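Beta chain (Acipenser persicus, PDB 6IYH) probably carries oxygen in the blood as the beta subunit of a tetrameric sturgeon haemoglobin, binding it at the iron of its haem. Local coordinates at residues G71-H76 against D82-L87; T12-V17 against T65-V70; S5-I10 against A75-V80. One frame throughout, in Å; residues are numbered along the deposited sequence.

Contact 1 of 3, residues G71-H76 against D82-L87; sequences GNAIAH and DAFTAL. With HEM (protoporphyrin IX containing Fe), chain D.
A73 and F84 meet in the buried half of this contact, the methyl of A73 lying 3.8 Å from F84 CZ and nearly as close to CE1. The approach is oblique, neither squarely over the ring nor in its plane. At the exposed end the methyl of A83 sits over one face of the H76 imidazole, its CB 4.1 Å from the ring centroid and 26° off the normal, a CH-pi contact. No hydrogen bond crosses between the two segments.

The phenyl of F84 also reaches the haem: CE2 comes within 4.1 Å of the haem methyl CMB, while L87 CD2 lies 3.9 Å above one face of the ring, displaced toward its rim. L87 itself continues onto the porphyrin, with CD1 3.7 Å from haem C3A. This is the E-to-F corner of the globin fold, where the end of helix 57-75 is brought against the end of helix 80-83 and F84, at the N-cap position of helix 85-94. The latter helix carries H91, whose ND1 is hydrogen-bonded to the carbonyl of L87. Cutting F84 back to an alanine is likely to leave a gap between A73, L87 and haem CMB, with that corner of the porphyrin less firmly packed.

Behind the H76–A83 pair, a hydrogen bond sets the imidazole. ND1 donates to N72 O over 3.1 Å, and this acceptor lies only 4° out of the ring plane, so the bond probably restrains rotation about CB–CG. The same carbonyl accepts the backbone N of H76, so two donors from one residue grip it as the helix ends. On the inner side, A73 is backed by M132 and I136 of helix 123-142, and F84 leans on L140 of that helix.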
loop_
_atom_site.group_PDB
_atom_site.type_symbol
_atom_site.label_atom_id
_atom_site.label_comp_id
_atom_site.label_asym_id
_atom_site.label_seq_id
_atom_site.Cartn_x
_atom_site.Cartn_y
_atom_site.Cartn_z
ATOM N N GLY B 71 -9.264 -20.123 12.117
ATOM C CA GLY B 71 -9.782 -21.499 12.050
ATOM C C GLY B 71 -11.091 -21.614 11.302
ATOM O O GLY B 71 -11.257 -22.497 10.431
ATOM N N ASN B 72 -12.015 -20.694 11.545
ATOM C CA ASN B 72 -13.292 -20.639 10.736
ATOM C C ASN B 72 -13.019 -20.437 9.258
ATOM O O ASN B 72 -13.621 -21.093 8.364
ATOM C CB ASN B 72 -14.265 -19.541 11.215
ATOM C CG ASN B 72 -14.787 -19.766 12.610
ATOM O OD1 ASN B 72 -14.964 -20.898 13.038
ATOM N ND2 ASN B 72 -15.023 -18.681 13.344
ATOM N N ALA B 73 -12.072 -19.534 8.924
ATOM C CA ALA B 73 -11.736 -19.361 7.511
ATOM C C ALA B 73 -11.208 -20.636 6.883
ATOM O O ALA B 73 -11.502 -20.960 5.742
ATOM C CB ALA B 73 -10.736 -18.215 7.311
ATOM N N ILE B 74 -10.370 -21.364 7.613
ATOM C CA ILE B 74 -9.831 -22.599 7.137
ATOM C C ILE B 74 -10.950 -23.644 6.885
ATOM O O ILE B 74 -10.943 -24.335 5.864
ATOM C CB ILE B 74 -8.745 -23.132 8.105
ATOM C CG1 ILE B 74 -7.483 -22.296 8.058
ATOM C CG2 ILE B 74 -8.400 -24.578 7.810
ATOM C CD1 ILE B 74 -6.590 -22.492 9.274
ATOM N N ALA B 75 -11.920 -23.714 7.789
ATOM C CA ALA B 75 -13.048 -24.641 7.628
ATOM C C ALA B 75 -13.911 -24.234 6.430
ATOM O O ALA B 75 -14.561 -25.056 5.810
ATOM C CB ALA B 75 -13.858 -24.665 8.915
ATOM N N HIS B 76 -13.930 -22.935 6.108
ATOM C CA HIS B 76 -14.587 -22.431 4.912
ATOM C C HIS B 76 -13.643 -22.016 3.803
ATOM O O HIS B 76 -13.938 -21.094 3.030
ATOM C CB HIS B 76 -15.497 -21.270 5.299
ATOM C CG HIS B 76 -16.648 -21.656 6.173
ATOM N ND1 HIS B 76 -16.568 -21.678 7.554
ATOM C CD2 HIS B 76 -17.914 -22.020 5.864
ATOM C CE1 HIS B 76 -17.743 -22.026 8.055
ATOM N NE2 HIS B 76 -18.580 -22.230 7.049
ATOM N N ASP B 82 -17.787 -15.376 1.442
ATOM C CA ASP B 82 -19.181 -15.609 1.929
ATOM C C ASP B 82 -19.254 -15.761 3.471
ATOM O O ASP B 82 -20.039 -15.119 4.182
ATOM C CB ASP B 82 -19.840 -16.851 1.207
ATOM C CG ASP B 82 -21.157 -17.380 1.932
ATOM O OD1 ASP B 82 -21.059 -18.204 2.897
ATOM O OD2 ASP B 82 -22.298 -16.973 1.536
ATOM N N ALA B 83 -18.386 -16.602 4.000
ATOM C CA ALA B 83 -18.372 -16.889 5.418
ATOM C C ALA B 83 -18.003 -15.635 6.279
ATOM O O ALA B 83 -18.500 -15.446 7.417
ATOM C CB ALA B 83 -17.367 -17.999 5.630
ATOM N N PHE B 84 -17.171 -14.757 5.705
ATOM C CA PHE B 84 -16.685 -13.585 6.442
ATOM C C PHE B 84 -17.500 -12.316 6.145
ATOM O O PHE B 84 -17.154 -11.214 6.559
ATOM C CB PHE B 84 -15.196 -13.391 6.144
ATOM C CG PHE B 84 -14.244 -14.041 7.152
ATOM C CD1 PHE B 84 -14.511 -15.266 7.793
ATOM C CD2 PHE B 84 -13.014 -13.434 7.420
ATOM C CE1 PHE B 84 -13.578 -15.845 8.690
ATOM C CE2 PHE B 84 -12.080 -14.002 8.326
ATOM C CZ PHE B 84 -12.366 -15.196 8.948
ATOM N N THR B 85 -18.609 -12.455 5.443
ATOM C CA THR B 85 -19.435 -11.295 5.157
ATOM C C THR B 85 -19.780 -10.432 6.327
ATOM O O THR B 85 -19.538 -9.231 6.281
ATOM C CB THR B 85 -20.768 -11.701 4.448
ATOM O OG1 THR B 85 -20.459 -12.356 3.233
ATOM C CG2 THR B 85 -21.537 -10.480 4.135
ATOM N N ALA B 86 -20.365 -10.974 7.378
ATOM C CA ALA B 86 -20.718 -10.170 8.514
ATOM C C ALA B 86 -19.449 -9.555 9.169
ATOM O O ALA B 86 -19.467 -8.398 9.660
ATOM C CB ALA B 86 -21.494 -10.988 9.569
ATOM N N LEU B 87 -18.423 -10.375 9.299
ATOM C CA LEU B 87 -17.192 -9.936 9.964
ATOM C C LEU B 87 -16.538 -8.772 9.207
ATOM O O LEU B 87 -16.025 -7.811 9.840
ATOM C CB LEU B 87 -16.227 -11.154 10.136
ATOM C CG LEU B 87 -15.118 -10.972 11.106
ATOM C CD1 LEU B 87 -15.593 -10.681 12.541
ATOM C CD2 LEU B 87 -14.172 -12.172 11.089
HETATM C CHA HEM D . -13.099 -7.840 16.569
HETATM C CHB HEM D . -11.421 -11.147 13.520
HETATM C CHC HEM D . -8.093 -7.946 12.014
HETATM C CHD HEM D . -9.914 -4.609 14.982
HETATM C C1A HEM D . -12.917 -8.981 15.824
HETATM C C2A HEM D . -13.640 -10.187 16.080
HETATM C C3A HEM D . -13.167 -11.108 15.258
HETATM C C4A HEM D . -12.122 -10.519 14.496
HETATM C CMA HEM D . -13.636 -12.560 15.153
HETATM C CAA HEM D . -14.767 -10.406 17.073
HETATM C CBA HEM D . -16.101 -10.206 16.359
HETATM C CGA HEM D . -17.322 -10.429 17.240
HETATM O O1A HEM D . -17.590 -9.674 18.198
HETATM O O2A HEM D . -18.102 -11.370 17.006
HETATM C C1B HEM D . -10.337 -10.563 12.832
HETATM C C2B HEM D . -9.561 -11.231 11.823
HETATM C C3B HEM D . -8.585 -10.345 11.470
HETATM C C4B HEM D . -8.865 -9.095 12.165
HETATM C CMB HEM D . -9.639 -12.681 11.316
HETATM C CAB HEM D . -7.464 -10.438 10.510
HETATM C CBB HEM D . -7.002 -11.603 10.022
HETATM C C1C HEM D . -8.214 -6.765 12.707
HETATM C C2C HEM D . -7.411 -5.569 12.585
HETATM C C3C HEM D . -7.953 -4.613 13.433
HETATM C C4C HEM D . -9.155 -5.204 14.026
HETATM C CMC HEM D . -6.142 -5.576 11.809
HETATM C CAC HEM D . -7.485 -3.249 13.786
HETATM C CBC HEM D . -6.280 -2.818 13.387
HETATM C C1D HEM D . -10.907 -5.293 15.705
HETATM C C2D HEM D . -11.611 -4.647 16.800
HETATM C C3D HEM D . -12.543 -5.508 17.232
HETATM C C4D HEM D . -12.321 -6.689 16.396
HETATM C CMD HEM D . -11.414 -3.207 17.279
HETATM C CAD HEM D . -13.525 -5.343 18.383
HETATM C CBD HEM D . -12.665 -5.599 19.656
HETATM C CGD HEM D . -13.380 -5.532 20.997
HETATM O O1D HEM D . -13.908 -6.540 21.500
HETATM O O2D HEM D . -13.357 -4.481 21.632
HETATM N NA HEM D . -12.010 -9.205 14.876
HETATM N NB HEM D . -9.947 -9.273 12.946
HETATM N NC HEM D . -9.273 -6.465 13.553
HETATM N ND HEM D . -11.342 -6.544 15.417
HETATM FE FE HEM D . -10.696 -7.849 14.202
HETATM O O HOH W 1 -9.239 -8.377 15.593
#

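Contact 2 of 3, residues T12-V17 against T65-V70. With HEM (protoporphyrin IX containing Fe), chain D.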
loop_
_atom_site.group_PDB
_atom_site.type_symbol
_atom_site.label_atom_id
_atom_site.label_comp_id
_atom_site.label_asym_id
_atom_site.label_seq_id
_atom_site.Cartn_x
_atom_site.Cartn_y
_atom_site.Cartn_z
ATOM N N THR B 12 -2.356 -29.515 8.195
ATOM C CA THR B 12 -1.370 -30.162 9.087
ATOM C C THR B 12 -0.732 -29.180 10.042
ATOM O O THR B 12 -0.530 -29.493 11.206
ATOM C CB THR B 12 -0.242 -30.994 8.427
ATOM O OG1 THR B 12 0.675 -30.147 7.761
ATOM C CG2 THR B 12 -0.803 -31.921 7.380
ATOM N N LEU B 13 -0.385 -28.000 9.549
ATOM C CA LEU B 13 0.199 -27.020 10.449
ATOM C C LEU B 13 -0.849 -26.556 11.439
ATOM O O LEU B 13 -0.530 -26.387 12.616
ATOM C CB LEU B 13 0.762 -25.824 9.628
ATOM C CG LEU B 13 1.608 -24.880 10.481
ATOM C CD1 LEU B 13 2.666 -24.100 9.685
ATOM C CD2 LEU B 13 0.725 -23.761 11.017
ATOM N N TRP B 14 -2.093 -26.370 11.007
ATOM C CA TRP B 14 -3.175 -25.875 11.856
ATOM C C TRP B 14 -3.419 -26.817 13.002
ATOM O O TRP B 14 -3.681 -26.395 14.135
ATOM C CB TRP B 14 -4.463 -25.658 11.122
ATOM C CG TRP B 14 -5.486 -25.015 11.918
ATOM C CD1 TRP B 14 -6.650 -25.514 12.363
ATOM C CD2 TRP B 14 -5.416 -23.650 12.437
ATOM N NE1 TRP B 14 -7.291 -24.596 13.133
ATOM C CE2 TRP B 14 -6.584 -23.434 13.166
ATOM C CE3 TRP B 14 -4.450 -22.633 12.366
ATOM C CZ2 TRP B 14 -6.853 -22.211 13.839
ATOM C CZ3 TRP B 14 -4.755 -21.390 12.971
ATOM C CH2 TRP B 14 -5.914 -21.217 13.689
ATOM N N ALA B 15 -3.271 -28.113 12.723
ATOM C CA ALA B 15 -3.511 -29.099 13.787
ATOM C C ALA B 15 -2.531 -28.979 14.948
ATOM O O ALA B 15 -2.795 -29.534 16.039
ATOM C CB ALA B 15 -3.458 -30.498 13.196
ATOM N N LYS B 16 -1.413 -28.259 14.781
ATOM C CA LYS B 16 -0.442 -28.072 15.821
ATOM C C LYS B 16 -0.431 -26.609 16.332
ATOM O O LYS B 16 0.436 -26.291 17.107
ATOM C CB LYS B 16 0.953 -28.370 15.332
ATOM C CG LYS B 16 1.135 -29.791 14.851
ATOM C CD LYS B 16 2.585 -30.053 14.473
ATOM C CE LYS B 16 2.771 -31.557 14.645
ATOM N NZ LYS B 16 4.000 -32.049 13.980
ATOM N N VAL B 17 -1.352 -25.775 15.869
ATOM C CA VAL B 17 -1.334 -24.333 16.341
ATOM C C VAL B 17 -2.078 -24.216 17.693
ATOM O O VAL B 17 -3.247 -24.537 17.794
ATOM C CB VAL B 17 -1.994 -23.408 15.291
ATOM C CG1 VAL B 17 -2.380 -22.055 15.898
ATOM C CG2 VAL B 17 -1.050 -23.249 14.088
ATOM N N THR B 65 -9.337 -15.035 20.025
ATOM C CA THR B 65 -10.563 -14.852 19.205
ATOM C C THR B 65 -10.229 -14.743 17.708
ATOM O O THR B 65 -10.891 -15.352 16.857
ATOM C CB THR B 65 -11.365 -13.643 19.749
ATOM O OG1 THR B 65 -11.780 -13.894 21.120
ATOM C CG2 THR B 65 -12.568 -13.296 18.886
ATOM N N VAL B 66 -9.219 -13.923 17.369
ATOM C CA VAL B 66 -8.798 -13.756 15.981
ATOM C C VAL B 66 -8.322 -15.098 15.389
ATOM O O VAL B 66 -8.725 -15.454 14.301
ATOM C CB VAL B 66 -7.698 -12.672 15.848
ATOM C CG1 VAL B 66 -7.184 -12.639 14.418
ATOM C CG2 VAL B 66 -8.242 -11.300 16.224
ATOM N N LEU B 67 -7.507 -15.849 16.124
ATOM C CA LEU B 67 -6.977 -17.086 15.616
ATOM C C LEU B 67 -8.086 -18.155 15.455
ATOM O O LEU B 67 -8.098 -18.876 14.509
ATOM C CB LEU B 67 -5.794 -17.539 16.417
ATOM C CG LEU B 67 -4.452 -17.173 15.837
ATOM C CD1 LEU B 67 -4.218 -18.100 14.634
ATOM C CD2 LEU B 67 -4.395 -15.697 15.421
ATOM N N ASP B 68 -9.057 -18.151 16.341
ATOM C CA ASP B 68 -10.287 -18.984 16.142
ATOM C C ASP B 68 -11.031 -18.684 14.886
ATOM O O ASP B 68 -11.436 -19.610 14.192
ATOM C CB ASP B 68 -11.198 -18.910 17.362
ATOM C CG ASP B 68 -10.618 -19.646 18.536
ATOM O OD1 ASP B 68 -9.614 -20.328 18.331
ATOM O OD2 ASP B 68 -11.176 -19.540 19.663
ATOM N N SER B 69 -11.089 -17.397 14.495
ATOM C CA SER B 69 -11.672 -16.952 13.240
ATOM C C SER B 69 -10.858 -17.366 12.060
ATOM O O SER B 69 -11.390 -17.709 11.043
ATOM C CB SER B 69 -11.812 -15.425 13.303
ATOM O OG SER B 69 -12.452 -14.926 12.192
ATOM N N VAL B 70 -9.538 -17.378 12.194
ATOM C CA VAL B 70 -8.702 -17.963 11.144
ATOM C C VAL B 70 -9.089 -19.437 11.000
ATOM O O VAL B 70 -9.279 -19.945 9.910
ATOM C CB VAL B 70 -7.213 -17.813 11.507
ATOM C CG1 VAL B 70 -6.372 -18.626 10.518
ATOM C CG2 VAL B 70 -6.722 -16.347 11.470
HETATM C CHA HEM D . -13.099 -7.840 16.569
HETATM C CHB HEM D . -11.421 -11.147 13.520
HETATM C CHC HEM D . -8.093 -7.946 12.014
HETATM C CHD HEM D . -9.914 -4.609 14.982
HETATM C C1A HEM D . -12.917 -8.981 15.824
HETATM C C2A HEM D . -13.640 -10.187 16.080
HETATM C C3A HEM D . -13.167 -11.108 15.258
HETATM C C4A HEM D . -12.122 -10.519 14.496
HETATM C CMA HEM D . -13.636 -12.560 15.153
HETATM C CAA HEM D . -14.767 -10.406 17.073
HETATM C CBA HEM D . -16.101 -10.206 16.359
HETATM C CGA HEM D . -17.322 -10.429 17.240
HETATM O O1A HEM D . -17.590 -9.674 18.198
HETATM O O2A HEM D . -18.102 -11.370 17.006
HETATM C C1B HEM D . -10.337 -10.563 12.832
HETATM C C2B HEM D . -9.561 -11.231 11.823
HETATM C C3B HEM D . -8.585 -10.345 11.470
HETATM C C4B HEM D . -8.865 -9.095 12.165
HETATM C CMB HEM D . -9.639 -12.681 11.316
HETATM C CAB HEM D . -7.464 -10.438 10.510
HETATM C CBB HEM D . -7.002 -11.603 10.022
HETATM C C1C HEM D . -8.214 -6.765 12.707
HETATM C C2C HEM D . -7.411 -5.569 12.585
HETATM C C3C HEM D . -7.953 -4.613 13.433
HETATM C C4C HEM D . -9.155 -5.204 14.026
HETATM C CMC HEM D . -6.142 -5.576 11.809
HETATM C CAC HEM D . -7.485 -3.249 13.786
HETATM C CBC HEM D . -6.280 -2.818 13.387
HETATM C C1D HEM D . -10.907 -5.293 15.705
HETATM C C2D HEM D . -11.611 -4.647 16.800
HETATM C C3D HEM D . -12.543 -5.508 17.232
HETATM C C4D HEM D . -12.321 -6.689 16.396
HETATM C CMD HEM D . -11.414 -3.207 17.279
HETATM C CAD HEM D . -13.525 -5.343 18.383
HETATM C CBD HEM D . -12.665 -5.599 19.656
HETATM C CGD HEM D . -13.380 -5.532 20.997
HETATM O O1D HEM D . -13.908 -6.540 21.500
HETATM O O2D HEM D . -13.357 -4.481 21.632
HETATM N NA HEM D . -12.010 -9.205 14.876
HETATM N NB HEM D . -9.947 -9.273 12.946
HETATM N NC HEM D . -9.273 -6.465 13.553
HETATM N ND HEM D . -11.342 -6.544 15.417
HETATM FE FE HEM D . -10.696 -7.849 14.202
HETATM O O HOH W 1 -9.239 -8.377 15.593
#
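W14 carries this contact from the 12-17 side, pushing the six-membered half of its indole against L67 and V70 on helix 57-75. L67 CD1 lies in the plane of the indole at its edge, 3.7 Å from W14 CH2. One turn on, V70 offers CG1 to W14 CZ3 at 4.0 Å, obliquely to the ring. With CG anti to the backbone N (chi1 -173°), the indole extends from helix 4-14 across to helix 57-75. V17, at the close of the type I turn from W14 to V17, lays its CB 3.8 Å above one face of the same indole, offset toward the rim.

A polar atom shares the indole edge: L67 O is 3.3 Å from W14 CH2 and close to the ring plane. It faces carbon rather than the indole N-H, and no hydrogen bond joins the segments.

The other side of helix 57-75 belongs to the haem. V66 CG1 packs 3.8 Å from haem C2B, and S69 OG approaches the haem methyl CMB at 3.7 Å. T65 adds its CG2 beside CMA, with its hydroxyl hydrogen-bonded back to A61 O. In globin terms, the A helix backs the E helix while the E helix walls the distal pocket, where a water sits on the iron.

V19 touches both W14 and L67, and W129 also borders the indole. With neither charge pairing nor a hydrogen bond between them, the two segments are held by side-chain packing, the L67 carbonyl oxygen also lying against the indole rim, so shape rather than a directed bond probably sets the fit.

Contact 3 of 3, residues S5-I10 against A75-V80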
loop_
_atom_site.group_PDB
_atom_site.type_symbol
_atom_site.label_atom_id
_atom_site.label_comp_id
_atom_site.label_asym_id
_atom_site.label_seq_id
_atom_site.Cartn_x
_atom_site.Cartn_y
_atom_site.Cartn_z
ATOM N N SER B 5 -1.759 -30.337 -2.142
ATOM C CA SER B 5 -0.583 -30.025 -1.381
ATOM C C SER B 5 -0.789 -28.781 -0.464
ATOM O O SER B 5 -0.284 -28.750 0.691
ATOM C CB SER B 5 0.564 -29.777 -2.285
ATOM O OG SER B 5 1.657 -29.516 -1.488
ATOM N N GLU B 6 -1.448 -27.765 -1.003
ATOM C CA GLU B 6 -1.725 -26.522 -0.221
ATOM C C GLU B 6 -2.644 -26.834 0.921
ATOM O O GLU B 6 -2.377 -26.417 2.080
ATOM C CB GLU B 6 -2.341 -25.427 -1.078
ATOM C CG GLU B 6 -1.347 -24.750 -2.000
ATOM C CD GLU B 6 -2.026 -23.922 -3.091
ATOM O OE1 GLU B 6 -3.223 -24.015 -3.335
ATOM O OE2 GLU B 6 -1.323 -23.176 -3.715
ATOM N N ARG B 7 -3.715 -27.573 0.643
ATOM C CA ARG B 7 -4.676 -27.952 1.655
ATOM C C ARG B 7 -4.042 -28.681 2.813
ATOM O O ARG B 7 -4.348 -28.413 3.973
ATOM C CB ARG B 7 -5.732 -28.885 1.101
ATOM C CG ARG B 7 -6.877 -28.201 0.459
ATOM C CD ARG B 7 -7.906 -29.215 0.015
ATOM N NE ARG B 7 -8.730 -28.605 -1.016
ATOM C CZ ARG B 7 -9.766 -27.816 -0.799
ATOM N NH1 ARG B 7 -10.171 -27.547 0.432
ATOM N NH2 ARG B 7 -10.451 -27.337 -1.836
ATOM N N PHE B 8 -3.122 -29.574 2.462
ATOM C CA PHE B 8 -2.387 -30.356 3.404
ATOM C C PHE B 8 -1.434 -29.534 4.245
ATOM O O PHE B 8 -1.358 -29.743 5.452
ATOM C CB PHE B 8 -1.550 -31.386 2.654
ATOM C CG PHE B 8 -0.756 -32.280 3.549
ATOM C CD1 PHE B 8 -1.370 -33.301 4.241
ATOM C CD2 PHE B 8 0.595 -32.079 3.715
ATOM C CE1 PHE B 8 -0.626 -34.122 5.029
ATOM C CE2 PHE B 8 1.344 -32.886 4.528
ATOM C CZ PHE B 8 0.737 -33.918 5.169
ATOM N N ALA B 9 -0.681 -28.641 3.607
ATOM C CA ALA B 9 0.225 -27.708 4.297
ATOM C C ALA B 9 -0.538 -26.886 5.340
ATOM O O ALA B 9 -0.024 -26.707 6.443
ATOM C CB ALA B 9 0.945 -26.797 3.282
ATOM N N ILE B 10 -1.733 -26.440 5.006
ATOM C CA ILE B 10 -2.569 -25.632 5.896
ATOM C C ILE B 10 -3.137 -26.467 7.042
ATOM O O ILE B 10 -2.894 -26.120 8.206
ATOM C CB ILE B 10 -3.718 -24.937 5.128
ATOM C CG1 ILE B 10 -3.110 -23.932 4.170
ATOM C CG2 ILE B 10 -4.719 -24.266 6.062
ATOM C CD1 ILE B 10 -4.105 -23.397 3.161
ATOM N N ALA B 75 -11.920 -23.714 7.789
ATOM C CA ALA B 75 -13.048 -24.641 7.628
ATOM C C ALA B 75 -13.911 -24.234 6.430
ATOM O O ALA B 75 -14.561 -25.056 5.810
ATOM C CB ALA B 75 -13.858 -24.665 8.915
ATOM N N HIS B 76 -13.930 -22.935 6.108
ATOM C CA HIS B 76 -14.587 -22.431 4.912
ATOM C C HIS B 76 -13.643 -22.016 3.803
ATOM O O HIS B 76 -13.938 -21.094 3.030
ATOM C CB HIS B 76 -15.497 -21.270 5.299
ATOM C CG HIS B 76 -16.648 -21.656 6.173
ATOM N ND1 HIS B 76 -16.568 -21.678 7.554
ATOM C CD2 HIS B 76 -17.914 -22.020 5.864
ATOM C CE1 HIS B 76 -17.743 -22.026 8.055
ATOM N NE2 HIS B 76 -18.580 -22.230 7.049
ATOM N N MET B 77 -12.539 -22.699 3.658
ATOM C CA MET B 77 -11.469 -22.153 2.802
ATOM C C MET B 77 -11.853 -22.120 1.324
ATOM O O MET B 77 -11.192 -21.430 0.531
ATOM C CB MET B 77 -10.145 -22.869 2.957
ATOM C CG MET B 77 -10.065 -24.353 2.559
ATOM S SD MET B 77 -8.590 -25.196 3.266
ATOM C CE MET B 77 -7.402 -24.616 2.099
ATOM N N ASP B 78 -12.872 -22.903 0.957
ATOM C CA ASP B 78 -13.388 -22.840 -0.415
ATOM C C ASP B 78 -14.241 -21.610 -0.635
ATOM O O ASP B 78 -14.417 -21.248 -1.751
ATOM C CB ASP B 78 -14.170 -24.085 -0.811
ATOM C CG ASP B 78 -13.338 -25.322 -0.817
ATOM O OD1 ASP B 78 -12.163 -25.320 -1.221
ATOM O OD2 ASP B 78 -13.894 -26.364 -0.418
ATOM N N ASP B 79 -14.770 -20.955 0.382
ATOM C CA ASP B 79 -15.367 -19.643 0.157
ATOM C C ASP B 79 -15.339 -18.775 1.404
ATOM O O ASP B 79 -16.344 -18.598 2.084
ATOM C CB ASP B 79 -16.802 -19.795 -0.388
ATOM C CG ASP B 79 -17.375 -18.476 -0.945
ATOM O OD1 ASP B 79 -16.733 -17.399 -0.861
ATOM O OD2 ASP B 79 -18.512 -18.534 -1.464
ATOM N N VAL B 80 -14.161 -18.211 1.674
ATOM C CA VAL B 80 -14.002 -17.386 2.890
ATOM C C VAL B 80 -14.796 -16.082 2.755
ATOM O O VAL B 80 -15.384 -15.633 3.734
ATOM C CB VAL B 80 -12.526 -17.074 3.129
ATOM C CG1 VAL B 80 -12.306 -16.209 4.373
ATOM C CG2 VAL B 80 -11.700 -18.328 3.220
#
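R7 and D78 form the charged part of this contact. R7 NH2 donates to D78 OD1 over 2.7 Å with an N-H...O angle of 160°, a short, fairly straight hydrogen bond within a salt bridge. OD1 receives it through its syn lone pair and lies close to the guanidinium plane, at the edge of the group. The carboxylate is turned 70° from that plane, so the two groups meet through a single bond rather than as a flat, two-bonded pair. An extended chain from CG to NE carries the guanidinium from helix 4-14 to the turn.

That turn is the type I bend from H76 to D79, within the EF corner of the globin fold, and the salt bridge ties it to the A helix. Its own closure comes from D79 N bonding to H76 O, and D79 then caps the next helix through OD1 to the backbone N of D82.

Apolar contacts lie beneath the charged pair. M77 and I10 reach toward each other tip to tip, with M77 CE 3.7 Å from I10 CD1. The methionine CG stands between its backbone N and carbonyl carbon (chi1 64°), and a bend at chi3 sends CE toward the helix. R7 takes part in both kinds of contact: its CG is 4.0 Å from M77 CE, while NH1 comes obliquely to within 3.8 Å of M77 CG. W2 touches the side chains of R7, I10 and D78, and its NE1 hydrogen-bonds to M77 O. On the inner flank, I74 and W129 pack against I10.

Overall arrangement
From the N terminus, helix 4-14 supplies the first side of contact 3 and then, with the turn after it, that of contact 2. Residues 65-70 close contact 2 and residues 75-80 then close contact 3, so the loop of contact 2 is nested inside that of contact 3. Contact 1 opens at 71-76, after contact 2 has closed, shares A75 and H76 with contact 3, and closes at 82-87. Contact 2 ties helix 57-75 to helix 4-14, contact 3 ties the loop after helix 57-75 to helix 4-14, and contact 1 ties the end of helix 57-75 to helix 80-83 and the N-cap of helix 85-94. S69 touches F84 and L87, and I74 meets W14, linking contacts 1 and 2.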